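Long-range contacts in putative amidohydrolase (PDB 3FEQ), which probably acts as a zinc-dependent prolidase of the amidohydrolase superfamily, hydrolysing dipeptides that end in proline: residues A135-G140 with N206-E211; K190-G195 with M229-T234. All blocks are in the same frame, centred on the assembly; numbering follows the deposited sequence.

Interaction 1 of 2, residues A135-G140 with N206-E211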
loop_
_atom_site.group_PDB
_atom_site.type_symbol
_atom_site.label_atom_id
_atom_site.label_comp_id
_atom_site.label_asym_id
_atom_site.label_seq_id
_atom_site.Cartn_x
_atom_site.Cartn_y
_atom_site.Cartn_z
ATOM N N ALA C 135 24.668 -9.825 -4.167
ATOM C CA ALA C 135 24.502 -10.760 -5.259
ATOM C C ALA C 135 23.046 -10.755 -5.683
ATOM O O ALA C 135 22.145 -10.722 -4.847
ATOM C CB ALA C 135 24.921 -12.144 -4.822
ATOM N N LEU C 136 22.814 -10.738 -6.986
ATOM C CA LEU C 136 21.467 -10.925 -7.486
ATOM C C LEU C 136 21.100 -12.404 -7.535
ATOM O O LEU C 136 21.921 -13.235 -7.892
ATOM C CB LEU C 136 21.334 -10.286 -8.851
ATOM C CG LEU C 136 21.658 -8.796 -8.867
ATOM C CD1 LEU C 136 21.247 -8.235 -10.218
ATOM C CD2 LEU C 136 20.954 -8.064 -7.735
ATOM N N SER C 137 19.888 -12.740 -7.111
ATOM C CA SER C 137 19.424 -14.114 -7.156
ATOM C C SER C 137 17.948 -14.125 -7.482
ATOM O O SER C 137 17.233 -13.200 -7.116
ATOM C CB SER C 137 19.679 -14.839 -5.842
ATOM O OG SER C 137 19.076 -16.123 -5.857
ATOM N N GLN C 138 17.514 -15.127 -8.246
ATOM C CA GLN C 138 16.091 -15.348 -8.485
ATOM C C GLN C 138 15.480 -15.967 -7.238
ATOM O O GLN C 138 16.187 -16.332 -6.301
ATOM C CB GLN C 138 15.861 -16.263 -9.692
ATOM C CG GLN C 138 16.626 -17.565 -9.634
ATOM C CD GLN C 138 15.859 -18.700 -10.254
ATOM O OE1 GLN C 138 15.968 -18.959 -11.450
ATOM N NE2 GLN C 138 15.072 -19.390 -9.440
ATOM N N THR C 139 14.162 -16.059 -7.225
ATOM C CA THR C 139 13.459 -16.698 -6.136
ATOM C C THR C 139 13.854 -18.167 -6.065
ATOM O O THR C 139 13.947 -18.847 -7.086
ATOM C CB THR C 139 11.925 -16.535 -6.299
ATOM O OG1 THR C 139 11.588 -15.142 -6.278
ATOM C CG2 THR C 139 11.188 -17.223 -5.169
ATOM N N GLY C 140 14.147 -18.632 -4.858
ATOM C CA GLY C 140 14.532 -20.018 -4.644
ATOM C C GLY C 140 15.936 -20.282 -5.128
ATOM O O GLY C 140 16.364 -21.434 -5.221
ATOM N N ASN C 206 21.017 -27.586 -11.731
ATOM C CA ASN C 206 20.154 -26.739 -12.553
ATOM C C ASN C 206 20.436 -25.240 -12.577
ATOM O O ASN C 206 21.122 -24.704 -11.714
ATOM C CB ASN C 206 18.667 -27.043 -12.358
ATOM C CG ASN C 206 18.229 -26.947 -10.922
ATOM O OD1 ASN C 206 18.031 -27.966 -10.256
ATOM N ND2 ASN C 206 18.028 -25.722 -10.443
ATOM N N THR C 207 19.904 -24.588 -13.603
ATOM C CA THR C 207 20.322 -23.259 -14.008
ATOM C C THR C 207 19.396 -22.243 -13.379
ATOM O O THR C 207 18.310 -22.586 -12.931
ATOM C CB THR C 207 20.203 -23.118 -15.524
ATOM O OG1 THR C 207 18.816 -23.205 -15.911
ATOM C CG2 THR C 207 21.012 -24.222 -16.215
ATOM N N GLN C 208 19.820 -20.990 -13.350
ATOM C CA GLN C 208 19.057 -19.959 -12.673
ATOM C C GLN C 208 19.042 -18.689 -13.501
ATOM O O GLN C 208 20.059 -18.319 -14.073
ATOM C CB GLN C 208 19.632 -19.699 -11.273
ATOM C CG GLN C 208 19.175 -20.721 -10.218
ATOM C CD GLN C 208 19.830 -20.506 -8.854
ATOM O OE1 GLN C 208 20.337 -19.421 -8.556
ATOM N NE2 GLN C 208 19.827 -21.547 -8.024
ATOM N N TYR C 209 17.883 -18.039 -13.567
ATOM C CA TYR C 209 17.673 -16.830 -14.379
ATOM C C TYR C 209 17.460 -17.151 -15.853
ATOM O O TYR C 209 18.189 -17.943 -16.449
ATOM C CB TYR C 209 18.812 -15.808 -14.230
ATOM C CG TYR C 209 18.662 -14.877 -13.061
ATOM C CD1 TYR C 209 19.686 -14.722 -12.136
ATOM C CD2 TYR C 209 17.484 -14.159 -12.862
ATOM C CE1 TYR C 209 19.550 -13.857 -11.029
ATOM C CE2 TYR C 209 17.337 -13.294 -11.773
ATOM C CZ TYR C 209 18.371 -13.151 -10.859
ATOM O OH TYR C 209 18.220 -12.302 -9.785
ATOM N N SER C 210 16.474 -16.506 -16.450
ATOM C CA SER C 210 16.269 -16.617 -17.876
ATOM C C SER C 210 17.377 -15.872 -18.622
ATOM O O SER C 210 18.021 -14.982 -18.060
ATOM C CB SER C 210 14.924 -16.022 -18.223
ATOM O OG SER C 210 14.968 -14.630 -18.003
ATOM N N GLU C 211 17.596 -16.241 -19.882
ATOM C CA GLU C 211 18.607 -15.596 -20.710
ATOM C C GLU C 211 18.288 -14.129 -20.895
ATOM O O GLU C 211 19.196 -13.299 -20.946
ATOM C CB GLU C 211 18.734 -16.268 -22.078
ATOM C CG GLU C 211 19.135 -17.751 -22.032
ATOM C CD GLU C 211 19.714 -18.276 -23.359
ATOM O OE1 GLU C 211 20.167 -19.439 -23.398
ATOM O OE2 GLU C 211 19.712 -17.533 -24.361
HETATM O O HOH W 1 19.708 -16.431 -9.424
#
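Leu136 meets Tyr209 at the tip of the phenol, its CB lying 3.8 Å from Tyr209 OH, while the carbonyl oxygen of Leu136 sits at the ring edge, near the ring plane. The same hydroxyl is hydrogen-bonded to the backbone carbonyl of Val168, so the ring reaches across the end of strand 135-137 to a polar partner beyond it. Ser137 passes beside the phenol with its backbone and turns its side chain away from Tyr209. Ser137 OG donates to Gln138 O at 2.9 Å, in the carbonyl plane and on a lone pair, and is also hydrogen-bonded to the backbone N of Gly143, so two bonds hold the hydroxyl.

Gln138 makes most of the first segment's share of the contact, and Tyr209 most of the second's. Gln138 CB lies over one face of the Tyr209 ring, 4.2 Å from the centroid and displaced toward the rim, a CH-pi contact. With CG between the backbone N and the carbonyl carbon (chi1 52°) and a bend at chi2, the chain then leaves the ring and crosses Gln208 at about a right angle. Gln138 OE1 accepts from Tyr209 N at 3.0 Å in a fairly straight bond (161° at the hydrogen), and Gln138 NE2 donates to Thr139 O at 2.7 Å; both ends of the amide are thus held and its rotation is fixed. A water accepts from Gln138 N at 2.8 Å and donates to Gln208 OE1 at 3.2 Å. Gln208 OE1 takes a further hydrogen bond from His142 N.

Near the end of segment 206-211, Ser210 is the N-cap of helix 211-223. The arrangement is that of loops meeting at the C-terminal ends of strands in a TIM-barrel amidohydrolase, where the metal site lies: the Gln208 side chain is about 9 Å from a zinc ion.

Interaction 2 of 2, residues K190-G195 with M229-T234. With ZN (zinc ion), chain V.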
loop_
_atom_site.group_PDB
_atom_site.type_symbol
_atom_site.label_atom_id
_atom_site.label_comp_id
_atom_site.label_asym_id
_atom_site.label_seq_id
_atom_site.Cartn_x
_atom_site.Cartn_y
_atom_site.Cartn_z
ATOM N N LYS C 190 27.427 -9.102 -9.284
ATOM C CA LYS C 190 27.452 -10.548 -9.043
ATOM C C LYS C 190 26.043 -11.095 -9.164
ATOM O O LYS C 190 25.099 -10.491 -8.659
ATOM C CB LYS C 190 28.014 -10.860 -7.646
ATOM C CG LYS C 190 27.643 -12.258 -7.055
ATOM C CD LYS C 190 28.815 -13.260 -7.043
ATOM C CE LYS C 190 28.351 -14.711 -6.813
ATOM N NZ LYS C 190 28.894 -15.344 -5.558
ATOM N N ILE C 191 25.898 -12.218 -9.865
ATOM C CA ILE C 191 24.622 -12.927 -9.973
ATOM C C ILE C 191 24.837 -14.425 -9.726
ATOM O O ILE C 191 25.944 -14.945 -9.881
ATOM C CB ILE C 191 23.952 -12.718 -11.366
ATOM C CG1 ILE C 191 24.637 -13.555 -12.455
ATOM C CG2 ILE C 191 23.969 -11.248 -11.773
ATOM C CD1 ILE C 191 23.874 -13.562 -13.776
ATOM N N MET C 192 23.774 -15.109 -9.328
ATOM C CA MET C 192 23.780 -16.554 -9.277
ATOM C C MET C 192 23.107 -17.115 -10.541
ATOM O O MET C 192 21.919 -16.900 -10.759
ATOM C CB MET C 192 23.058 -17.025 -8.018
ATOM C CG MET C 192 23.317 -16.164 -6.785
ATOM S SD MET C 192 24.991 -16.313 -6.162
ATOM C CE MET C 192 24.729 -15.979 -4.406
ATOM N N ALA C 193 23.875 -17.813 -11.379
ATOM C CA ALA C 193 23.363 -18.393 -12.633
ATOM C C ALA C 193 23.219 -19.906 -12.587
ATOM O O ALA C 193 23.071 -20.549 -13.624
ATOM C CB ALA C 193 24.237 -18.009 -13.803
ATOM N N SER C 194 23.218 -20.453 -11.378
ATOM C CA SER C 194 23.223 -21.889 -11.163
ATOM C C SER C 194 22.843 -22.202 -9.704
ATOM O O SER C 194 22.953 -21.340 -8.818
ATOM C CB SER C 194 24.624 -22.433 -11.493
ATOM O OG SER C 194 24.757 -23.818 -11.257
ATOM N N GLY C 195 22.406 -23.436 -9.465
ATOM C CA GLY C 195 22.336 -23.997 -8.116
ATOM C C GLY C 195 23.689 -23.963 -7.441
ATOM O O GLY C 195 24.698 -23.757 -8.099
ATOM N N MET C 229 30.025 -10.755 -12.886
ATOM C CA MET C 229 30.576 -12.041 -12.462
ATOM C C MET C 229 29.417 -12.966 -12.129
ATOM O O MET C 229 28.367 -12.505 -11.697
ATOM C CB MET C 229 31.513 -11.880 -11.256
ATOM C CG MET C 229 30.952 -11.094 -10.066
ATOM S SD MET C 229 32.234 -10.718 -8.857
ATOM C CE MET C 229 32.395 -12.345 -8.166
ATOM N N ALA C 230 29.598 -14.266 -12.325
ATOM C CA ALA C 230 28.463 -15.178 -12.323
ATOM C C ALA C 230 28.795 -16.539 -11.742
ATOM O O ALA C 230 29.756 -17.190 -12.137
ATOM C CB ALA C 230 27.902 -15.324 -13.726
ATOM N N HIS C 231 27.978 -16.971 -10.798
ATOM C CA HIS C 231 28.226 -18.203 -10.080
ATOM C C HIS C 231 27.591 -19.331 -10.884
ATOM O O HIS C 231 26.406 -19.274 -11.212
ATOM C CB HIS C 231 27.631 -18.090 -8.672
ATOM C CG HIS C 231 27.380 -19.404 -8.005
ATOM N ND1 HIS C 231 28.119 -19.841 -6.926
ATOM C CD2 HIS C 231 26.422 -20.339 -8.207
ATOM C CE1 HIS C 231 27.657 -21.009 -6.521
ATOM N NE2 HIS C 231 26.628 -21.334 -7.283
ATOM N N ALA C 232 28.391 -20.329 -11.240
ATOM C CA ALA C 232 27.918 -21.421 -12.100
ATOM C C ALA C 232 28.801 -22.633 -11.933
ATOM O O ALA C 232 30.017 -22.497 -11.847
ATOM C CB ALA C 232 27.875 -20.991 -13.581
ATOM N N TYR C 233 28.193 -23.813 -11.862
ATOM C CA TYR C 233 28.958 -25.040 -11.721
ATOM C C TYR C 233 29.103 -25.808 -13.020
ATOM O O TYR C 233 30.214 -26.012 -13.483
ATOM C CB TYR C 233 28.379 -25.931 -10.630
ATOM C CG TYR C 233 28.771 -25.491 -9.239
ATOM C CD1 TYR C 233 30.098 -25.492 -8.833
ATOM C CD2 TYR C 233 27.820 -25.059 -8.336
ATOM C CE1 TYR C 233 30.457 -25.066 -7.559
ATOM C CE2 TYR C 233 28.171 -24.642 -7.072
ATOM C CZ TYR C 233 29.481 -24.647 -6.683
ATOM O OH TYR C 233 29.806 -24.228 -5.411
ATOM N N THR C 234 27.983 -26.211 -13.615
ATOM C CA THR C 234 27.994 -27.149 -14.748
ATOM C C THR C 234 28.283 -26.467 -16.093
ATOM O O THR C 234 28.080 -25.256 -16.236
ATOM C CB THR C 234 26.655 -27.889 -14.866
ATOM O OG1 THR C 234 25.632 -26.960 -15.255
ATOM C CG2 THR C 234 26.278 -28.533 -13.535
HETATM ZN ZN ZN V . 29.146 -18.505 -5.375
#
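Three backbone hydrogen bonds join Ile191 and Ala193 to Met229 and His231, between strand 190-192 with its continuation and the parallel strand 229-234. Ile191 N donates to Met229 O at 3.1 Å, His231 N to Ile191 O at 3.0 Å, and Ala193 N to His231 O at 2.9 Å, so the last bond carries the pairing just past the end of strand 190-192. Beyond it Ser194 turns its side chain to the other strand, with OG anti to the backbone N (chi1 177°); this oxygen accepts a weak bond from Tyr233 N and itself donates to Gly195 O.

Side-chain packing divides between the two faces of the sheet. Ile191 CG1 rests against Ala230 CB at 3.9 Å. On the face bearing Lys190, Met192, Met229 and His231, the aliphatic part of Lys190 runs obliquely over Met229, CB against CG, and its CE approaches His231 CB. Met192 SD lies 4.8 Å from the centroid of the His231 ring, an oblique sulfur-aromatic contact.

The imidazole is fixed at both nitrogens. His231 ND1 binds the zinc ion at 2.3 Å, and His251, on neighbouring strand 248-254, also binds this zinc. His231 NE2 donates to Gly195 O at 3.2 Å; the acceptor lies near the ring plane, although the N-H arrives from above the carbonyl plane. As Gly195 O also accepts from Ser194 OG, one carbonyl gathers both side chains.

Lys190 NZ lies 3.2 Å from that zinc, close but not a metal bond; modelled unmodified, the lysine corresponds in place to the carboxylated, metal-bridging lysine of many two-metal relatives. The histidine is held between zinc and carbonyl: as a second-shell acceptor, Gly195 O probably helps keep ND1 facing the metal and may enhance its donor strength.

How the interactions relate
Both contacts are buried. Interaction 1 borders segment 190-195 of interaction 2: Leu136 N is 2.8 Å from Lys190 O, a probable hydrogen bond, and Asn206 O is 2.9 Å from Gly195 N, in the loop after strand 189-192, another probable one. Their segments alternate along the chain, with centres about 8 Å apart. Interaction 2 belongs to the barrel wall, a parallel beta-alpha-beta pairing with regular backbone bonds and a metal ligand. Interaction 1 lies farther out, between a strand end and a loop, and relies on side-chain amides, a phenol ring and a water; a second subunit also packs against it, whereas interaction 2 touches no other protein chain.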